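Local coordinates for protein putative oxidoreductase FAD-binding subunit (Sulfolobus tokodaii, PDB 4ZOH) that binds flavin-adenine dinucleotide as the FAD subunit of a six-chain assembly and probably passes electrons within a molybdenum-hydroxylase-type oxidoreductase, at residues N67-G72 with S83-L88; M126-K131 with T162-P167; K238-A243 with M263-T268; V217-A222 with M244-P249; E203-G208 with E224-K229. All blocks are in the same frame, centred on the assembly; numbering follows the deposited sequence.

Overall arrangement
From the N terminus, contact 1 comes first: strand 68-72 is met by the loop between helices 77-81 and 88-93, a short closure. Contact 2 follows in series, pairing the start of strand 129-134 with strand 160-167, which also hydrogen-bonds to strand 68-72, so contacts 1 and 2 share one antiparallel sheet of the FAD-binding part. The remaining three lie in the C-terminal part. There contact 5 closes 203-208 onto 224-229, contact 4 crosses it by joining 217-222 to 244-249, and contact 3 in turn crosses contact 4 by pairing 238-243 with 263-268. D127 ties the two parts together through salt bridges to R206 and R218.

Contact 1 (N67-G72 with S83-L88)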
# COMPACT_ATOMS: atom_id res chain seq x y z
N ASN B 67 46.56 18.28 -39.42
CA ASN B 67 45.71 19.46 -39.39
C ASN B 67 44.20 19.04 -39.55
O ASN B 67 43.35 19.79 -40.08
CB ASN B 67 46.17 20.40 -40.50
CG ASN B 67 46.41 19.66 -41.82
OD1 ASN B 67 45.62 18.78 -42.23
ND2 ASN B 67 47.51 19.98 -42.47
N LEU B 68 43.89 17.82 -39.11
CA LEU B 68 42.52 17.35 -38.95
C LEU B 68 42.30 16.94 -37.51
O LEU B 68 43.17 16.32 -36.92
CB LEU B 68 42.24 16.18 -39.86
CG LEU B 68 41.45 16.50 -41.14
CD1 LEU B 68 42.23 17.39 -42.06
CD2 LEU B 68 41.07 15.20 -41.85
N TYR B 69 41.17 17.32 -36.95
CA TYR B 69 40.59 16.60 -35.83
C TYR B 69 39.70 15.48 -36.36
O TYR B 69 38.88 15.72 -37.28
CB TYR B 69 39.75 17.51 -34.99
CG TYR B 69 40.50 18.50 -34.14
CD1 TYR B 69 41.12 18.10 -32.98
CD2 TYR B 69 40.51 19.89 -34.49
CE1 TYR B 69 41.75 19.02 -32.15
CE2 TYR B 69 41.16 20.83 -33.68
CZ TYR B 69 41.77 20.38 -32.52
OH TYR B 69 42.41 21.24 -31.70
N LYS B 70 39.90 14.27 -35.83
CA LYS B 70 39.02 13.15 -36.13
C LYS B 70 38.23 12.82 -34.86
O LYS B 70 38.79 12.73 -33.74
CB LYS B 70 39.82 11.95 -36.65
CG LYS B 70 40.79 12.35 -37.74
CD LYS B 70 41.12 11.21 -38.63
CE LYS B 70 41.94 11.74 -39.79
NZ LYS B 70 42.26 10.62 -40.67
N ILE B 71 36.91 12.74 -35.04
CA ILE B 71 35.99 12.70 -33.92
C ILE B 71 35.18 11.45 -34.08
O ILE B 71 34.44 11.31 -35.07
CB ILE B 71 35.04 13.93 -33.85
CG1 ILE B 71 35.83 15.22 -33.78
CG2 ILE B 71 34.04 13.81 -32.66
CD1 ILE B 71 35.11 16.31 -34.52
N GLY B 72 35.28 10.55 -33.11
CA GLY B 72 34.47 9.31 -33.20
C GLY B 72 32.99 9.64 -33.16
O GLY B 72 32.58 10.51 -32.38
N SER B 83 36.85 19.70 -25.23
CA SER B 83 38.07 19.39 -25.93
C SER B 83 38.72 20.46 -26.86
O SER B 83 39.55 20.15 -27.74
CB SER B 83 37.88 18.07 -26.64
OG SER B 83 37.12 18.29 -27.76
N SER B 84 38.43 21.73 -26.65
CA SER B 84 39.22 22.80 -27.34
C SER B 84 39.30 22.74 -28.90
O SER B 84 40.27 23.18 -29.49
CB SER B 84 40.63 22.91 -26.71
OG SER B 84 40.49 23.31 -25.34
N ILE B 85 38.29 22.17 -29.56
CA ILE B 85 38.21 22.32 -30.99
C ILE B 85 37.60 23.69 -31.28
O ILE B 85 36.47 23.99 -30.75
CB ILE B 85 37.37 21.25 -31.65
CG1 ILE B 85 37.85 19.86 -31.15
CG2 ILE B 85 37.37 21.42 -33.20
CD1 ILE B 85 37.17 18.71 -31.87
N PRO B 86 38.32 24.54 -32.07
CA PRO B 86 37.84 25.87 -32.39
C PRO B 86 36.44 25.80 -32.99
O PRO B 86 36.20 24.96 -33.84
CB PRO B 86 38.88 26.36 -33.41
CG PRO B 86 40.17 25.75 -32.92
CD PRO B 86 39.73 24.36 -32.50
N LEU B 87 35.55 26.70 -32.54
CA LEU B 87 34.09 26.72 -32.91
C LEU B 87 33.22 25.51 -32.44
O LEU B 87 32.15 25.69 -31.85
CB LEU B 87 33.86 26.96 -34.42
CG LEU B 87 32.42 27.09 -34.84
CD1 LEU B 87 31.73 28.30 -34.21
CD2 LEU B 87 32.25 27.16 -36.35
N LEU B 88 33.68 24.31 -32.77
CA LEU B 88 32.92 23.10 -32.58
C LEU B 88 32.64 22.81 -31.09
O LEU B 88 31.51 22.50 -30.72
CB LEU B 88 33.62 21.90 -33.29
CG LEU B 88 32.69 20.64 -33.33
CD1 LEU B 88 31.45 21.01 -34.15
CD2 LEU B 88 33.32 19.37 -33.91
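Y69 lays one face of its ring over the side chain of I85. The evidence for a CH-pi contact is direct: I85 CG1 lies 4.0 Å from the centroid of the Y69 ring and only 4° off the ring normal. The two side chains run past each other in opposite directions, which spreads the isoleucine over the ring instead of presenting one methyl. I85 CG1 is anti to the carbonyl carbon (chi1 -50°); this leaves CG2 anti to the backbone N, and I85 CG2 comes within 3.7 Å of Y69 CD2. P86 adds a second partner at roughly a right angle to the tyrosine, its CD 4.0 Å from Y69 CE2. Two residues further along the strand, I71 reaches into the loop tip to tip with two partners: its CD1 is 3.6 Å from L88 CD2 and 4.1 Å from I85 CD1. An alanine in place of Y69 is likely to leave I85 without the flat surface it rests on and to open a gap beside P86. Strand 68-72 is paired with strands 62-64 and 160-167, and I85 also touches I62 and M126, so the loop packs against one side of the sheet. L87 is the N-cap residue of helix 88-93, whose first residue, L88, also packs on helix 119-125. Across 67-72 and 83-88 no hydrogen bond is made, and 218 Å² is buried; the chemistry implies that dispersion and CH-pi forces, rather than polar pairing, hold this loop against the strand within the FAD-binding part.

Contact 2 (M126-K131 with T162-P167)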
# COMPACT_ATOMS: atom_id res chain seq x y z
N MET B 126 32.84 24.78 -41.14
CA MET B 126 34.11 24.13 -41.04
C MET B 126 34.49 23.27 -42.29
O MET B 126 35.61 22.77 -42.35
CB MET B 126 34.10 23.30 -39.77
CG MET B 126 34.14 24.16 -38.53
SD MET B 126 33.94 23.24 -36.99
CE MET B 126 35.66 22.99 -36.43
N ASP B 127 33.59 23.11 -43.27
CA ASP B 127 33.82 22.09 -44.35
C ASP B 127 34.16 20.71 -43.74
O ASP B 127 35.05 19.98 -44.22
CB ASP B 127 34.88 22.47 -45.43
CG ASP B 127 34.77 23.91 -45.94
OD1 ASP B 127 33.66 24.34 -46.33
OD2 ASP B 127 35.80 24.63 -45.90
N ALA B 128 33.43 20.38 -42.67
CA ALA B 128 33.50 19.06 -42.05
C ALA B 128 33.29 17.95 -43.07
O ALA B 128 32.57 18.14 -44.10
CB ALA B 128 32.44 18.96 -40.97
N LYS B 129 33.90 16.77 -42.78
CA LYS B 129 33.57 15.54 -43.53
C LYS B 129 33.12 14.38 -42.63
O LYS B 129 33.59 14.23 -41.50
CB LYS B 129 34.80 15.05 -44.32
CG LYS B 129 35.33 15.99 -45.40
CD LYS B 129 36.54 15.36 -46.11
CE LYS B 129 37.23 16.33 -47.08
NZ LYS B 129 36.24 17.04 -47.93
N VAL B 130 32.32 13.49 -43.23
CA VAL B 130 31.61 12.39 -42.57
C VAL B 130 32.16 11.08 -43.13
O VAL B 130 32.01 10.80 -44.32
CB VAL B 130 30.08 12.47 -42.79
CG1 VAL B 130 29.35 11.41 -41.94
CG2 VAL B 130 29.53 13.88 -42.49
N LYS B 131 32.84 10.30 -42.28
CA LYS B 131 33.25 8.96 -42.66
C LYS B 131 32.05 8.05 -42.39
O LYS B 131 31.53 8.03 -41.27
CB LYS B 131 34.50 8.51 -41.89
CG LYS B 131 34.97 7.08 -42.20
CD LYS B 131 36.28 6.77 -41.50
CE LYS B 131 37.47 7.53 -42.13
NZ LYS B 131 38.78 7.36 -41.41
N THR B 162 30.84 6.75 -38.67
CA THR B 162 31.79 6.33 -37.67
C THR B 162 32.69 7.46 -37.20
O THR B 162 33.31 7.35 -36.09
CB THR B 162 32.67 5.15 -38.17
OG1 THR B 162 33.20 5.45 -39.47
CG2 THR B 162 31.85 3.89 -38.25
N GLU B 163 32.76 8.53 -38.02
CA GLU B 163 33.74 9.62 -37.79
C GLU B 163 33.37 10.91 -38.44
O GLU B 163 32.82 10.93 -39.54
CB GLU B 163 35.14 9.22 -38.23
CG GLU B 163 36.26 10.15 -37.81
CD GLU B 163 37.60 9.61 -38.32
OE1 GLU B 163 37.82 9.61 -39.54
OE2 GLU B 163 38.42 9.15 -37.51
N ILE B 164 33.63 11.99 -37.72
CA ILE B 164 33.50 13.32 -38.25
C ILE B 164 34.91 13.89 -38.27
O ILE B 164 35.68 13.73 -37.26
CB ILE B 164 32.53 14.24 -37.43
CG1 ILE B 164 31.06 13.79 -37.56
CG2 ILE B 164 32.54 15.66 -38.00
CD1 ILE B 164 30.71 12.44 -36.95
N GLN B 165 35.25 14.48 -39.44
CA GLN B 165 36.56 15.21 -39.66
C GLN B 165 36.39 16.70 -39.93
O GLN B 165 35.51 17.14 -40.71
CB GLN B 165 37.27 14.61 -40.86
CG GLN B 165 37.83 13.21 -40.64
CD GLN B 165 38.02 12.54 -41.98
OE1 GLN B 165 38.30 13.23 -42.97
NE2 GLN B 165 37.83 11.22 -42.05
N VAL B 166 37.22 17.49 -39.28
CA VAL B 166 37.22 18.94 -39.44
C VAL B 166 38.70 19.41 -39.46
O VAL B 166 39.55 18.78 -38.81
CB VAL B 166 36.45 19.66 -38.28
CG1 VAL B 166 34.93 19.40 -38.36
CG2 VAL B 166 37.04 19.36 -36.90
N PRO B 167 39.00 20.53 -40.16
CA PRO B 167 40.35 21.11 -40.07
C PRO B 167 40.59 21.60 -38.64
O PRO B 167 39.63 21.78 -37.87
CB PRO B 167 40.28 22.30 -41.05
CG PRO B 167 39.15 21.97 -41.98
CD PRO B 167 38.14 21.27 -41.10
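K131 sends its side chain across E163 and T162 step by step. Its CB packs on E163 CB at 3.8 Å, CG lies 3.6 Å from T162 OG1, which is hydrogen-bonded to T133 OG1, and CD lies near both T162 OG1 and E163 OE1. A bend at chi3 (-71°) then turns the chain over, so that CE stands 3.3 Å from E163 OE1 and 3.7 Å from Q165 NE2, and NZ forms a salt bridge of 3.1 Å with E163 OE1. That oxygen is gripped twice: K131 NZ comes from its syn side and Q165 NE2, at 3.0 Å, from its anti side, each well out of the carboxylate plane and on opposite faces of it. The other oxygen, E163 OE2, is bonded to Y61 OH. A methionine in place of K131 would probably leave the buried E163 carboxylate without its positive mate. The backbones pair antiparallel: K129 N to Q165 O and the nearly straight Q165 N to K129 O (175°) close one hydrogen-bonded pair. K131 is paired with E163, and T162 N also bonds to K131 O, which makes T162 and E163 a classic beta bulge. At the other end A128 CB meets V166 CG1 at 3.6 Å. Strand 160-167 is flanked by strands 129-134 and 68-72; V130 and I164 pack on helix 106-112, I164 also on helix 119-125, which a Schellman motif follows, D127 at positive phi.

Contact 3 (K238-A243 with M263-T268); sequences KAATRA and MVKVLT
Helix segments 238-243 and 263-268 run roughly antiparallel, their N-to-C directions 141° apart and their axes only 7.5 Å from each other at closest approach. Small residues permit this: the CA atoms of A240 and K265 stand 4.6 Å apart, and K265 CA makes a CA-H...O contact of 3.3 Å with A240 O. The methyl of A240 lies against the opposing backbone, with A240 CB 3.4 Å from K265 O. One turn on, A243 CB packs against two residues of the other helix, 3.7 Å from V264 CG1 and 3.4 Å from T268 OG1. The T268 hydroxyl is spent within its own helix, donating to V264 O from above the carbonyl plane while T268 N reaches that oxygen from the opposite face. T268 OG1 lies beside the backbone N (chi1 -56°), which leaves CG2 anti to N, packed on A240 CA. K265 lies alongside T241, both pointing the same way, and bends at chi3 and chi4 to bring NZ to T241 OG1 in a weak hydrogen bond. The stronger partners of both polar ends belong to E237: its carboxylate forms a salt bridge with K265, and its carbonyl oxygen bonds to the T241 hydroxyl. A240 and A243 thus allow close antiparallel packing of helices 233-243 and 257-276, and V264 and T268 of the latter rest on strand 189-198, an alpha/beta layer of the CO dehydrogenase flavoprotein C-terminal domain.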
# COMPACT_ATOMS: atom_id res chain seq x y z
N LYS B 238 27.34 45.69 -43.12
CA LYS B 238 26.95 45.23 -44.43
C LYS B 238 26.92 43.70 -44.51
O LYS B 238 26.02 43.15 -45.15
CB LYS B 238 27.84 45.86 -45.55
CG LYS B 238 27.14 45.71 -46.90
CD LYS B 238 27.63 46.54 -48.08
CE LYS B 238 26.64 46.29 -49.21
NZ LYS B 238 27.26 46.11 -50.56
N ALA B 239 27.92 43.03 -43.92
CA ALA B 239 27.98 41.56 -43.95
C ALA B 239 26.79 40.99 -43.19
O ALA B 239 26.15 40.06 -43.65
CB ALA B 239 29.25 41.09 -43.32
N ALA B 240 26.49 41.60 -42.05
CA ALA B 240 25.38 41.15 -41.19
C ALA B 240 24.06 41.23 -41.99
O ALA B 240 23.26 40.27 -41.99
CB ALA B 240 25.32 41.94 -39.86
N THR B 241 23.88 42.35 -42.71
CA THR B 241 22.79 42.50 -43.70
C THR B 241 22.78 41.39 -44.72
O THR B 241 21.72 40.76 -44.95
CB THR B 241 22.79 43.93 -44.37
OG1 THR B 241 22.76 44.90 -43.33
CG2 THR B 241 21.55 44.18 -45.26
N ARG B 242 23.93 41.07 -45.31
CA ARG B 242 23.92 40.12 -46.44
C ARG B 242 23.71 38.68 -46.03
O ARG B 242 23.37 37.82 -46.87
CB ARG B 242 25.18 40.27 -47.30
CG ARG B 242 25.18 41.60 -48.05
CD ARG B 242 26.13 41.57 -49.20
NE ARG B 242 25.65 40.59 -50.14
CZ ARG B 242 26.43 40.04 -51.06
NH1 ARG B 242 25.91 39.13 -51.87
NH2 ARG B 242 27.71 40.40 -51.14
N ALA B 243 23.92 38.40 -44.74
CA ALA B 243 23.66 37.06 -44.19
C ALA B 243 22.15 36.67 -44.36
O ALA B 243 21.82 35.51 -44.60
CB ALA B 243 24.10 37.04 -42.71
N MET B 263 16.60 38.36 -37.37
CA MET B 263 17.55 37.83 -36.37
C MET B 263 18.83 37.28 -36.97
O MET B 263 19.85 37.28 -36.27
CB MET B 263 16.90 36.85 -35.39
CG MET B 263 15.83 37.57 -34.60
SD MET B 263 16.37 38.96 -33.61
CE MET B 263 15.81 40.45 -34.51
N VAL B 264 18.81 36.84 -38.23
CA VAL B 264 20.06 36.38 -38.84
C VAL B 264 21.09 37.54 -38.84
O VAL B 264 22.29 37.37 -38.48
CB VAL B 264 19.85 35.77 -40.22
CG1 VAL B 264 21.15 35.63 -41.00
CG2 VAL B 264 19.19 34.42 -40.06
N LYS B 265 20.60 38.74 -39.17
CA LYS B 265 21.47 39.90 -39.19
C LYS B 265 21.99 40.22 -37.79
O LYS B 265 23.17 40.46 -37.62
CB LYS B 265 20.78 41.13 -39.81
CG LYS B 265 21.45 42.45 -39.45
CD LYS B 265 20.48 43.61 -39.60
CE LYS B 265 20.79 44.37 -40.85
NZ LYS B 265 21.81 45.36 -40.43
N VAL B 266 21.10 40.21 -36.80
CA VAL B 266 21.48 40.52 -35.44
C VAL B 266 22.58 39.53 -34.94
O VAL B 266 23.59 39.98 -34.37
CB VAL B 266 20.23 40.63 -34.52
CG1 VAL B 266 20.68 40.81 -33.10
CG2 VAL B 266 19.31 41.81 -34.97
N LEU B 267 22.41 38.23 -35.22
CA LEU B 267 23.30 37.19 -34.69
C LEU B 267 24.64 37.11 -35.44
O LEU B 267 25.64 36.86 -34.80
CB LEU B 267 22.66 35.79 -34.56
CG LEU B 267 21.47 35.38 -33.63
CD1 LEU B 267 21.51 33.91 -33.14
CD2 LEU B 267 21.17 36.33 -32.49
N THR B 268 24.62 37.28 -36.77
CA THR B 268 25.85 37.50 -37.55
C THR B 268 26.65 38.69 -36.99
O THR B 268 27.82 38.56 -36.68
CB THR B 268 25.53 37.71 -39.01
OG1 THR B 268 24.79 36.57 -39.45
CG2 THR B 268 26.75 37.78 -39.86

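Contact 4 (V217-A222 with M244-P249)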
# COMPACT_ATOMS: atom_id res chain seq x y z
N VAL B 217 23.21 26.16 -44.11
CA VAL B 217 23.89 26.81 -45.26
C VAL B 217 25.01 27.76 -44.86
O VAL B 217 25.07 28.24 -43.71
CB VAL B 217 22.92 27.57 -46.20
CG1 VAL B 217 21.92 26.59 -46.80
CG2 VAL B 217 22.18 28.67 -45.47
N ARG B 218 25.89 28.03 -45.81
CA ARG B 218 26.91 29.06 -45.66
C ARG B 218 26.31 30.45 -45.89
O ARG B 218 25.54 30.61 -46.77
CB ARG B 218 28.03 28.78 -46.66
CG ARG B 218 28.90 27.60 -46.25
CD ARG B 218 29.67 27.91 -44.97
NE ARG B 218 30.87 28.66 -45.29
CZ ARG B 218 31.99 28.09 -45.71
NH1 ARG B 218 32.10 26.77 -45.85
NH2 ARG B 218 33.01 28.85 -46.00
N ALA B 219 26.65 31.47 -45.10
CA ALA B 219 26.08 32.78 -45.40
C ALA B 219 27.02 33.47 -46.43
O ALA B 219 27.78 34.40 -46.10
CB ALA B 219 25.91 33.60 -44.12
N LYS B 220 26.94 32.95 -47.67
CA LYS B 220 27.79 33.30 -48.83
C LYS B 220 28.00 34.81 -49.03
O LYS B 220 29.11 35.29 -49.28
CB LYS B 220 27.23 32.63 -50.11
CG LYS B 220 27.43 31.11 -50.24
CD LYS B 220 28.83 30.69 -50.69
CE LYS B 220 29.91 30.71 -49.56
NZ LYS B 220 30.41 29.37 -49.10
N GLY B 221 26.91 35.55 -48.89
CA GLY B 221 26.91 37.00 -49.07
C GLY B 221 27.61 37.71 -47.94
O GLY B 221 28.27 38.76 -48.14
N ALA B 222 27.45 37.18 -46.73
CA ALA B 222 28.13 37.80 -45.60
C ALA B 222 29.63 37.53 -45.73
O ALA B 222 30.48 38.40 -45.42
CB ALA B 222 27.56 37.31 -44.27
N MET B 244 21.25 37.66 -44.28
CA MET B 244 19.80 37.48 -44.54
C MET B 244 19.48 36.89 -45.90
O MET B 244 18.44 36.25 -46.04
CB MET B 244 19.04 38.79 -44.35
CG MET B 244 19.21 39.35 -42.97
SD MET B 244 17.92 40.47 -42.47
CE MET B 244 18.29 41.79 -43.64
N GLU B 245 20.40 37.06 -46.86
CA GLU B 245 20.20 36.53 -48.20
C GLU B 245 20.20 35.03 -48.20
O GLU B 245 19.53 34.42 -49.05
CB GLU B 245 21.26 37.01 -49.19
CG GLU B 245 21.33 38.52 -49.34
CD GLU B 245 22.55 39.00 -50.10
OE1 GLU B 245 23.22 38.18 -50.79
OE2 GLU B 245 22.85 40.20 -50.01
N SER B 246 20.93 34.41 -47.27
CA SER B 246 20.97 32.93 -47.23
C SER B 246 19.86 32.28 -46.37
O SER B 246 19.78 31.06 -46.31
CB SER B 246 22.34 32.39 -46.83
OG SER B 246 23.35 33.18 -47.41
N ALA B 247 19.02 33.09 -45.70
CA ALA B 247 17.99 32.57 -44.76
C ALA B 247 16.65 32.41 -45.45
O ALA B 247 16.11 33.39 -45.95
CB ALA B 247 17.84 33.47 -43.53
N ASN B 248 16.12 31.20 -45.47
CA ASN B 248 14.77 30.92 -45.98
C ASN B 248 13.87 30.35 -44.85
O ASN B 248 13.40 29.22 -44.96
CB ASN B 248 14.90 29.96 -47.21
CG ASN B 248 13.60 29.72 -47.95
OD1 ASN B 248 12.59 30.41 -47.76
ND2 ASN B 248 13.62 28.72 -48.81
N PRO B 249 13.65 31.11 -43.74
CA PRO B 249 13.00 30.52 -42.55
C PRO B 249 11.46 30.33 -42.63
O PRO B 249 10.86 30.75 -43.60
CB PRO B 249 13.35 31.51 -41.45
CG PRO B 249 13.40 32.82 -42.16
CD PRO B 249 13.95 32.54 -43.51
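S246 sets its hydroxyl against an inverse gamma turn centred on A219, so that a single small side chain meets several successive residues at the start of a helix. Its OG lies 3.4 Å from A219 CA and 3.6 Å from K220 N. The same oxygen is 3.4 Å from R218 O, a weak hydrogen bond at most. With OG anti to the carbonyl carbon (chi1 -38°), the S246 side chain points across to the turn, and its CB packs 3.7 Å from R218 O. V217 adds to the contact: its CG2 occupies the position between the backbone N and the carbonyl carbon, where it touches S246 O at 3.5 Å and S246 CB at 4.0 Å. In the turn itself K220 N is weakly bonded back to R218 O, and A219 serves as N-cap of helix 220-226. The geometry thus marks a strand-to-helix junction in the CO dehydrogenase flavoprotein C-terminal domain: strand 217-218 is the outermost strand, within this chain, of an antiparallel sheet, beside strand 201-210, and the chain turns at once into the helix. G221 lies nearest E245, with 4.2 Å between G221 CA and E245 OE1; the lack of a side chain on the glycine lets the glutamate lie there. The E245 carboxylate is engaged by R242 in a salt bridge. R218 faces away from S246, its guanidinium bound by E223 and by D127 of the FAD-binding part. Beyond S246 the methyl of A247 points away from 217-222 and packs on V264 of helix 257-276.

Contact 5 (E203-G208 with E224-K229)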
# COMPACT_ATOMS: atom_id res chain seq x y z
N GLU B 203 41.61 37.33 -43.56
CA GLU B 203 42.23 36.29 -44.40
C GLU B 203 41.27 35.11 -44.78
O GLU B 203 41.17 34.73 -45.94
CB GLU B 203 43.54 35.84 -43.70
CG GLU B 203 44.16 34.59 -44.27
CD GLU B 203 45.56 34.33 -43.78
OE1 GLU B 203 46.35 33.87 -44.61
OE2 GLU B 203 45.90 34.54 -42.58
N ASP B 204 40.56 34.54 -43.81
CA ASP B 204 39.50 33.53 -44.11
C ASP B 204 38.27 33.86 -43.25
O ASP B 204 38.42 34.43 -42.16
CB ASP B 204 40.05 32.15 -43.79
CG ASP B 204 39.12 30.98 -44.21
OD1 ASP B 204 38.21 31.08 -45.08
OD2 ASP B 204 39.37 29.88 -43.67
N VAL B 205 37.08 33.64 -43.78
CA VAL B 205 35.87 33.78 -42.97
C VAL B 205 34.86 32.69 -43.35
O VAL B 205 34.73 32.36 -44.51
CB VAL B 205 35.29 35.20 -42.99
CG1 VAL B 205 34.91 35.59 -44.42
CG2 VAL B 205 34.13 35.34 -42.00
N ARG B 206 34.21 32.09 -42.34
CA ARG B 206 33.17 31.08 -42.62
C ARG B 206 31.99 31.30 -41.71
O ARG B 206 32.14 31.49 -40.50
CB ARG B 206 33.74 29.67 -42.44
CG ARG B 206 34.90 29.34 -43.35
CD ARG B 206 36.04 28.83 -42.49
NE ARG B 206 37.11 28.20 -43.24
CZ ARG B 206 37.11 26.97 -43.74
NH1 ARG B 206 36.07 26.14 -43.59
NH2 ARG B 206 38.17 26.54 -44.40
N ILE B 207 30.81 31.35 -42.32
CA ILE B 207 29.58 31.63 -41.59
C ILE B 207 28.51 30.57 -41.85
O ILE B 207 28.10 30.34 -43.02
CB ILE B 207 29.08 33.03 -41.89
CG1 ILE B 207 30.19 34.04 -41.59
CG2 ILE B 207 27.86 33.30 -41.03
CD1 ILE B 207 29.85 35.49 -41.83
N GLY B 208 28.10 29.85 -40.79
CA GLY B 208 27.06 28.81 -40.97
C GLY B 208 25.73 29.20 -40.32
O GLY B 208 25.71 29.76 -39.22
N GLU B 224 31.51 36.91 -48.77
CA GLU B 224 31.89 37.92 -49.78
C GLU B 224 32.17 39.30 -49.19
O GLU B 224 33.23 39.83 -49.37
CB GLU B 224 30.74 38.08 -50.73
CG GLU B 224 30.87 37.35 -52.03
CD GLU B 224 29.79 37.86 -52.96
OE1 GLU B 224 29.70 39.09 -53.12
OE2 GLU B 224 29.01 37.05 -53.46
N GLU B 225 31.26 39.84 -48.42
CA GLU B 225 31.45 41.15 -47.80
C GLU B 225 32.66 41.28 -46.86
O GLU B 225 33.14 42.39 -46.64
CB GLU B 225 30.18 41.51 -47.06
CG GLU B 225 29.58 42.84 -47.40
CD GLU B 225 29.93 43.31 -48.81
OE1 GLU B 225 29.40 42.77 -49.85
OE2 GLU B 225 30.78 44.23 -48.79
N LEU B 226 33.17 40.18 -46.32
CA LEU B 226 34.19 40.34 -45.30
C LEU B 226 35.52 39.84 -45.78
O LEU B 226 36.54 40.25 -45.27
CB LEU B 226 33.83 39.59 -43.99
CG LEU B 226 32.57 39.91 -43.20
CD1 LEU B 226 32.16 38.70 -42.33
CD2 LEU B 226 32.81 41.17 -42.33
N LEU B 227 35.49 38.90 -46.70
CA LEU B 227 36.68 38.18 -47.08
C LEU B 227 37.74 39.10 -47.73
O LEU B 227 37.47 39.79 -48.71
CB LEU B 227 36.33 37.07 -48.03
CG LEU B 227 37.51 36.18 -48.42
CD1 LEU B 227 38.18 35.53 -47.22
CD2 LEU B 227 37.07 35.13 -49.42
N GLY B 228 38.94 39.09 -47.15
CA GLY B 228 40.06 39.85 -47.69
C GLY B 228 40.04 41.31 -47.29
O GLY B 228 41.02 42.00 -47.51
N LYS B 229 38.96 41.78 -46.65
CA LYS B 229 38.83 43.19 -46.30
C LYS B 229 39.39 43.51 -44.95
O LYS B 229 39.59 42.61 -44.13
CB LYS B 229 37.38 43.67 -46.46
CG LYS B 229 36.96 43.47 -47.91
CD LYS B 229 35.82 44.36 -48.34
CE LYS B 229 35.01 43.62 -49.38
NZ LYS B 229 33.70 44.30 -49.56
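In the CO dehydrogenase flavoprotein C-terminal domain, the end of helix 220-226 and the turn after it pack on strand 201-210, through L226 and L227 against V205 and I207. L226 crosses both strand residues at about a right angle and meets them with the same methyl: its CD1 is 3.9 Å from V205 CG2 and 4.0 Å from I207 CD1. V205 divides its branches between the leucines. With CG1 between the backbone N and the carbonyl carbon (chi1 60°), CG2 is anti to N and goes to L226, while V205 CG1 approaches L227 CB at 4.2 Å. L227 reaches back along the strand, placing CD1 3.3 Å from E203 O and 3.9 Å from D204 CA. The leucines are set by a type II beta turn from L226 to K229, closed by K229 N to L226 O at 3.2 Å, with G228 at positive phi (82°). Between 203-208 and 224-229 themselves the packing is apolar, burying 241 Å², but G228 is backbone-bonded to I202, just before on the same strand. Two salt bridges lie within the segments: R206 NE meets D204 OD2, also bonded to Y172 OH, almost straight at 2.8 Å, and K229 pairs with E225, which also binds R242. Strand 201-210 lies between strands 189-198 and 217-218; L226 also touches A239 of helix 233-243, and R206 reaches across to D127, just beyond helix 119-125.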